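Local coordinates for putative sugar ABC transport system, substrate-binding protein (Bordetella parapertussis, PDB 5IX8), which probably binds a sugar in the periplasm and hands it to an ABC transporter for uptake, as related solute-binding proteins do, at residues Y203-T209 with V226-A232; M182-M188 with F210-A215. All coordinates share one frame; numbering follows the deposited sequence.

Contact 1 of 2, residues Y203-T209 with V226-A232; sequences YVFTPVT and VKVLTSA
Thr206 and Thr230 meet through their hydroxyls where two neighbouring parallel strands, 201-205 and 227-231, run out at their C-terminal ends. Thr230 OG1 donates to Thr206 OG1 at 2.8 Å, and Thr206 OG1 in turn donates to the backbone oxygen Leu229 O, 2.9 Å away, reaching it in the carbonyl plane on a lone pair. Thr206 can do this because its OG1 sits between its own backbone N and carbonyl carbon (chi1 69°), which turns the hydroxyl across to the other strand. Leu229 O is gripped twice, since Thr206 N also donates to it at 3.0 Å, tilted from the carbonyl plane. Earlier in the strands the ladder is regular: Val204 N bonds to Lys227 O, and Leu229 N to Val204 O.

On one face of the sheet Tyr203 and Lys227 lie side by side and point the same way, the ring atom Tyr203 CE1 3.9 Å from Lys227 CD; the phenol oxygen beyond is hydrogen-bonded to Asp136. Phe205 and Leu229 share that face, where the Phe205 ring also stacks with Phe162. Val204 and Val228 occupy the other face, against helix 209-221, and Val204 CG2 meets Val226 CG2 at 4.0 Å. Past the strand end, Thr209 OG1 donates to Ala232 O at 2.8 Å. The directed chain from Thr230 through Thr206 to Leu229 O thus continues the strand pairing with side-chain hydroxyls, fixing their rotation and satisfying these buried groups, whereas Ser231 N, next along the strand, is buried without a partner.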
loop_
_atom_site.group_PDB
_atom_site.type_symbol
_atom_site.label_atom_id
_atom_site.label_comp_id
_atom_site.label_asym_id
_atom_site.label_seq_id
_atom_site.Cartn_x
_atom_site.Cartn_y
_atom_site.Cartn_z
ATOM N N TYR A 203 -8.715 -6.630 -20.856
ATOM C CA TYR A 203 -7.883 -6.228 -19.738
ATOM C C TYR A 203 -8.738 -6.246 -18.495
ATOM O O TYR A 203 -9.953 -6.070 -18.576
ATOM C CB TYR A 203 -7.359 -4.816 -19.903
ATOM C CG TYR A 203 -6.469 -4.649 -21.089
ATOM C CD1 TYR A 203 -5.126 -4.949 -20.999
ATOM C CD2 TYR A 203 -6.958 -4.176 -22.300
ATOM C CE1 TYR A 203 -4.274 -4.789 -22.098
ATOM C CE2 TYR A 203 -6.115 -3.999 -23.409
ATOM C CZ TYR A 203 -4.774 -4.309 -23.292
ATOM O OH TYR A 203 -3.916 -4.149 -24.357
ATOM N N VAL A 204 -8.083 -6.411 -17.342
ATOM C CA VAL A 204 -8.731 -6.265 -16.039
ATOM C C VAL A 204 -7.825 -5.402 -15.177
ATOM O O VAL A 204 -6.620 -5.670 -15.065
ATOM C CB VAL A 204 -8.989 -7.616 -15.336
ATOM C CG1 VAL A 204 -9.673 -7.388 -13.958
ATOM C CG2 VAL A 204 -9.837 -8.541 -16.213
ATOM N N PHE A 205 -8.387 -4.358 -14.587
ATOM C CA PHE A 205 -7.645 -3.513 -13.663
ATOM C C PHE A 205 -8.013 -3.883 -12.238
ATOM O O PHE A 205 -9.195 -4.009 -11.928
ATOM C CB PHE A 205 -7.960 -2.041 -13.906
ATOM C CG PHE A 205 -7.446 -1.148 -12.833
ATOM C CD1 PHE A 205 -6.129 -0.698 -12.866
ATOM C CD2 PHE A 205 -8.269 -0.776 -11.783
ATOM C CE1 PHE A 205 -5.633 0.146 -11.878
ATOM C CE2 PHE A 205 -7.786 0.034 -10.777
ATOM C CZ PHE A 205 -6.449 0.509 -10.824
ATOM N N THR A 206 -7.009 -4.028 -11.373
ATOM C CA THR A 206 -7.189 -4.267 -9.943
ATOM C C THR A 206 -6.192 -3.403 -9.189
ATOM O O THR A 206 -5.079 -3.146 -9.692
ATOM C CB THR A 206 -6.939 -5.743 -9.541
ATOM O OG1 THR A 206 -5.535 -6.042 -9.676
ATOM C CG2 THR A 206 -7.787 -6.737 -10.374
ATOM N N PRO A 207 -6.521 -2.991 -7.960
ATOM C CA PRO A 207 -5.610 -2.103 -7.236
ATOM C C PRO A 207 -4.635 -2.792 -6.316
ATOM O O PRO A 207 -3.731 -2.094 -5.838
ATOM C CB PRO A 207 -6.577 -1.226 -6.422
ATOM C CG PRO A 207 -7.706 -2.242 -6.025
ATOM C CD PRO A 207 -7.877 -2.967 -7.378
ATOM N N VAL A 208 -4.791 -4.094 -6.022
ATOM C CA VAL A 208 -3.990 -4.758 -4.989
ATOM C C VAL A 208 -3.778 -6.219 -5.342
ATOM O O VAL A 208 -4.577 -6.834 -6.059
ATOM C CB VAL A 208 -4.627 -4.688 -3.578
ATOM C CG1 VAL A 208 -4.862 -3.289 -3.152
ATOM C CG2 VAL A 208 -5.946 -5.476 -3.540
ATOM N N THR A 209 -2.691 -6.776 -4.792
ATOM C CA THR A 209 -2.233 -8.144 -5.014
ATOM C C THR A 209 -3.345 -9.180 -5.080
ATOM O O THR A 209 -3.475 -9.904 -6.068
ATOM C CB THR A 209 -1.265 -8.561 -3.897
ATOM O OG1 THR A 209 -0.307 -7.530 -3.650
ATOM C CG2 THR A 209 -0.566 -9.845 -4.287
ATOM N N VAL A 226 -7.328 -12.407 -21.013
ATOM C CA VAL A 226 -7.221 -11.014 -20.593
ATOM C C VAL A 226 -5.880 -10.797 -19.916
ATOM O O VAL A 226 -5.318 -11.712 -19.293
ATOM C CB VAL A 226 -8.377 -10.606 -19.663
ATOM C CG1 VAL A 226 -9.709 -10.622 -20.424
ATOM C CG2 VAL A 226 -8.437 -11.514 -18.412
ATOM N N LYS A 227 -5.390 -9.561 -20.008
ATOM C CA LYS A 227 -4.174 -9.140 -19.326
ATOM C C LYS A 227 -4.578 -8.363 -18.091
ATOM O O LYS A 227 -5.448 -7.490 -18.167
ATOM C CB LYS A 227 -3.288 -8.270 -20.221
ATOM C CG LYS A 227 -2.817 -9.000 -21.457
ATOM C CD LYS A 227 -2.086 -8.057 -22.391
ATOM C CE LYS A 227 -1.411 -8.856 -23.484
ATOM N NZ LYS A 227 -0.504 -9.862 -22.831
ATOM N N VAL A 228 -3.939 -8.662 -16.968
ATOM C CA VAL A 228 -4.317 -8.094 -15.676
ATOM C C VAL A 228 -3.274 -7.070 -15.253
ATOM O O VAL A 228 -2.072 -7.268 -15.469
ATOM C CB VAL A 228 -4.496 -9.202 -14.616
ATOM C CG1 VAL A 228 -4.835 -8.603 -13.240
ATOM C CG2 VAL A 228 -5.579 -10.172 -15.091
ATOM N N LEU A 229 -3.750 -5.946 -14.719
ATOM C CA LEU A 229 -2.933 -4.926 -14.083
ATOM C C LEU A 229 -3.215 -4.974 -12.603
ATOM O O LEU A 229 -4.374 -5.122 -12.191
ATOM C CB LEU A 229 -3.271 -3.527 -14.610
ATOM C CG LEU A 229 -2.935 -3.355 -16.097
ATOM C CD1 LEU A 229 -4.139 -3.586 -16.955
ATOM C CD2 LEU A 229 -2.329 -1.992 -16.359
ATOM N N THR A 230 -2.168 -4.828 -11.803
ATOM C CA THR A 230 -2.361 -4.883 -10.370
ATOM C C THR A 230 -1.211 -4.149 -9.691
ATOM O O THR A 230 -0.412 -3.463 -10.337
ATOM C CB THR A 230 -2.480 -6.348 -9.931
ATOM O OG1 THR A 230 -2.968 -6.432 -8.581
ATOM C CG2 THR A 230 -1.141 -7.040 -10.033
ATOM N N SER A 231 -1.145 -4.278 -8.364
ATOM C CA SER A 231 -0.167 -3.542 -7.594
ATOM C C SER A 231 0.318 -4.407 -6.445
ATOM O O SER A 231 -0.428 -5.235 -5.926
ATOM C CB SER A 231 -0.780 -2.229 -7.093
ATOM O OG SER A 231 0.213 -1.431 -6.470
ATOM N N ALA A 232 1.589 -4.218 -6.091
ATOM C CA ALA A 232 2.278 -4.832 -4.958
ATOM C C ALA A 232 2.721 -6.258 -5.272
ATOM O O ALA A 232 1.903 -7.180 -5.326
ATOM C CB ALA A 232 1.421 -4.806 -3.690
#

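Contact 2 of 2, residues M182-M188 with F210-A215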
loop_
_atom_site.group_PDB
_atom_site.type_symbol
_atom_site.label_atom_id
_atom_site.label_comp_id
_atom_site.label_asym_id
_atom_site.label_seq_id
_atom_site.Cartn_x
_atom_site.Cartn_y
_atom_site.Cartn_z
HETATM N N MSE A 182 -11.410 -6.894 -0.712
HETATM C CA MSE A 182 -10.197 -6.992 -1.521
HETATM C C MSE A 182 -9.449 -8.315 -1.270
HETATM O O MSE A 182 -8.214 -8.398 -1.384
HETATM C CB MSE A 182 -9.293 -5.775 -1.297
HETATM C CG MSE A 182 -10.046 -4.470 -1.605
HETATM SE SE MSE A 182 -8.963 -2.908 -1.752
HETATM C CE MSE A 182 -8.303 -2.966 0.059
ATOM N N SER A 183 -10.214 -9.367 -0.970
ATOM C CA SER A 183 -9.636 -10.677 -0.736
ATOM C C SER A 183 -9.417 -11.430 -2.049
ATOM O O SER A 183 -9.862 -11.013 -3.128
ATOM C CB SER A 183 -10.573 -11.478 0.159
ATOM O OG SER A 183 -11.785 -11.757 -0.548
ATOM N N LEU A 184 -8.696 -12.553 -1.958
ATOM C CA LEU A 184 -8.616 -13.457 -3.102
ATOM C C LEU A 184 -10.002 -13.841 -3.577
ATOM O O LEU A 184 -10.288 -13.844 -4.782
ATOM C CB LEU A 184 -7.875 -14.739 -2.732
ATOM C CG LEU A 184 -6.403 -14.592 -2.437
ATOM C CD1 LEU A 184 -5.932 -15.889 -1.854
ATOM C CD2 LEU A 184 -5.712 -14.295 -3.743
ATOM N N ALA A 185 -10.861 -14.224 -2.634
ATOM C CA ALA A 185 -12.200 -14.678 -3.000
ATOM C C ALA A 185 -12.980 -13.573 -3.684
ATOM O O ALA A 185 -13.720 -13.842 -4.631
ATOM C CB ALA A 185 -12.956 -15.170 -1.765
ATOM N N ASP A 186 -12.821 -12.325 -3.230
ATOM C CA ASP A 186 -13.483 -11.204 -3.904
ATOM C C ASP A 186 -12.979 -11.039 -5.324
ATOM O O ASP A 186 -13.769 -10.790 -6.238
ATOM C CB ASP A 186 -13.222 -9.884 -3.177
ATOM C CG ASP A 186 -13.953 -9.766 -1.872
ATOM O OD1 ASP A 186 -15.037 -10.383 -1.704
ATOM O OD2 ASP A 186 -13.404 -9.046 -1.000
ATOM N N GLY A 187 -11.654 -11.116 -5.520
ATOM C CA GLY A 187 -11.117 -10.946 -6.854
ATOM C C GLY A 187 -11.648 -11.997 -7.800
ATOM O O GLY A 187 -12.029 -11.695 -8.946
HETATM N N MSE A 188 -11.725 -13.238 -7.321
HETATM C CA MSE A 188 -12.228 -14.319 -8.149
HETATM C C MSE A 188 -13.703 -14.093 -8.492
HETATM O O MSE A 188 -14.105 -14.130 -9.658
HETATM C CB MSE A 188 -12.042 -15.653 -7.419
HETATM C CG MSE A 188 -12.873 -16.738 -8.015
HETATM SE SE MSE A 188 -12.049 -17.353 -9.662
HETATM C CE MSE A 188 -11.354 -18.733 -8.591
ATOM N N PHE A 210 -4.130 -9.309 -4.014
ATOM C CA PHE A 210 -5.063 -10.436 -3.974
ATOM C C PHE A 210 -6.189 -10.287 -4.981
ATOM O O PHE A 210 -6.727 -11.300 -5.439
ATOM C CB PHE A 210 -5.673 -10.605 -2.585
ATOM C CG PHE A 210 -4.698 -11.033 -1.558
ATOM C CD1 PHE A 210 -3.492 -11.619 -1.929
ATOM C CD2 PHE A 210 -4.980 -10.867 -0.217
ATOM C CE1 PHE A 210 -2.571 -12.031 -0.948
ATOM C CE2 PHE A 210 -4.064 -11.263 0.752
ATOM C CZ PHE A 210 -2.874 -11.858 0.384
ATOM N N LEU A 211 -6.607 -9.051 -5.288
ATOM C CA LEU A 211 -7.611 -8.887 -6.342
ATOM C C LEU A 211 -7.016 -9.258 -7.693
ATOM O O LEU A 211 -7.674 -9.912 -8.499
ATOM C CB LEU A 211 -8.183 -7.463 -6.349
ATOM C CG LEU A 211 -9.102 -7.109 -5.179
ATOM C CD1 LEU A 211 -9.467 -5.624 -5.255
ATOM C CD2 LEU A 211 -10.353 -7.991 -5.156
ATOM N N GLY A 212 -5.750 -8.901 -7.935
ATOM C CA GLY A 212 -5.091 -9.345 -9.157
ATOM C C GLY A 212 -4.969 -10.861 -9.262
ATOM O O GLY A 212 -5.196 -11.430 -10.329
ATOM N N ILE A 213 -4.564 -11.532 -8.173
ATOM C CA ILE A 213 -4.496 -13.000 -8.172
ATOM C C ILE A 213 -5.870 -13.595 -8.451
ATOM O O ILE A 213 -6.013 -14.543 -9.232
ATOM C CB ILE A 213 -3.946 -13.532 -6.830
ATOM C CG1 ILE A 213 -2.557 -12.956 -6.515
ATOM C CG2 ILE A 213 -3.931 -15.111 -6.799
ATOM C CD1 ILE A 213 -1.469 -13.465 -7.390
ATOM N N GLY A 214 -6.900 -13.071 -7.785
ATOM C CA GLY A 214 -8.236 -13.601 -8.014
ATOM C C GLY A 214 -8.681 -13.379 -9.448
ATOM O O GLY A 214 -9.326 -14.246 -10.051
ATOM N N ALA A 215 -8.332 -12.217 -10.016
ATOM C CA ALA A 215 -8.688 -11.954 -11.405
ATOM C C ALA A 215 -8.026 -12.968 -12.332
ATOM O O ALA A 215 -8.661 -13.481 -13.264
ATOM C CB ALA A 215 -8.305 -10.520 -11.796
#
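Leu211 lays its CD2 methyl against the backbone of Gly187, 3.4 Å from Gly187 N, while its other branch, CD1, meets Met182 CG at 3.9 Å, where the two side chains cross. Met182 and Met188 are present as selenomethionine. On the other flank Leu184, in one of its two conformers, brings CD2 to 3.6 Å from Ile213 CG2, the two side chains running alongside each other, and to the same distance from Phe210 O. Leu184 CG then also packs near Phe210 CG, and the edge of the Phe210 ring is turned to Met182 O.

Between these flanks Gly187 faces Gly214, Gly187 C lying 3.7 Å from Gly214 C. With no side chain on either, the axes of the short segments 184-188 and 210-215 approach to 6.7 Å and cross at -45°. Nearby, Met188 CA points its hydrogen at Gly214 O.

Ser183 and Asp186 close the start of helix 184-197 as a capping box: Asp186 N donates to Ser183 OG at 2.9 Å, and Ser183 N to Asp186 OD2, which it meets from above the carboxylate plane. Asp186 OD2 also accepts from Glu181 N.

The first turns of helices 184-197 and 209-221 are thereby packed together, with helix 154-168 touching Met182, helix 235-242 touching Ile213, and Leu211 touching Thr206, just beyond strand 201-205.

The two contacts lie about 10 Å apart, centre to centre, in the lobe built on the mixed sheet that contains strands 201-205 and 227-231. Their segments alternate along the chain: 182-188, 203-209, 210-215, then 226-232. Helix 184-197 leads into strand 201-205, helix 209-221 follows directly, and strand 227-231 completes a beta-alpha-beta unit. Contact 1 joins its two strands, and contact 2 packs its helix against the preceding one. They touch where Thr206 and Thr230 meet Gly212, with Thr206 OG1 3.4 Å from Gly212 N as a packing contact. Sheet and helical layer are therefore joined directly, as expected for a lobe of a periplasmic binding protein.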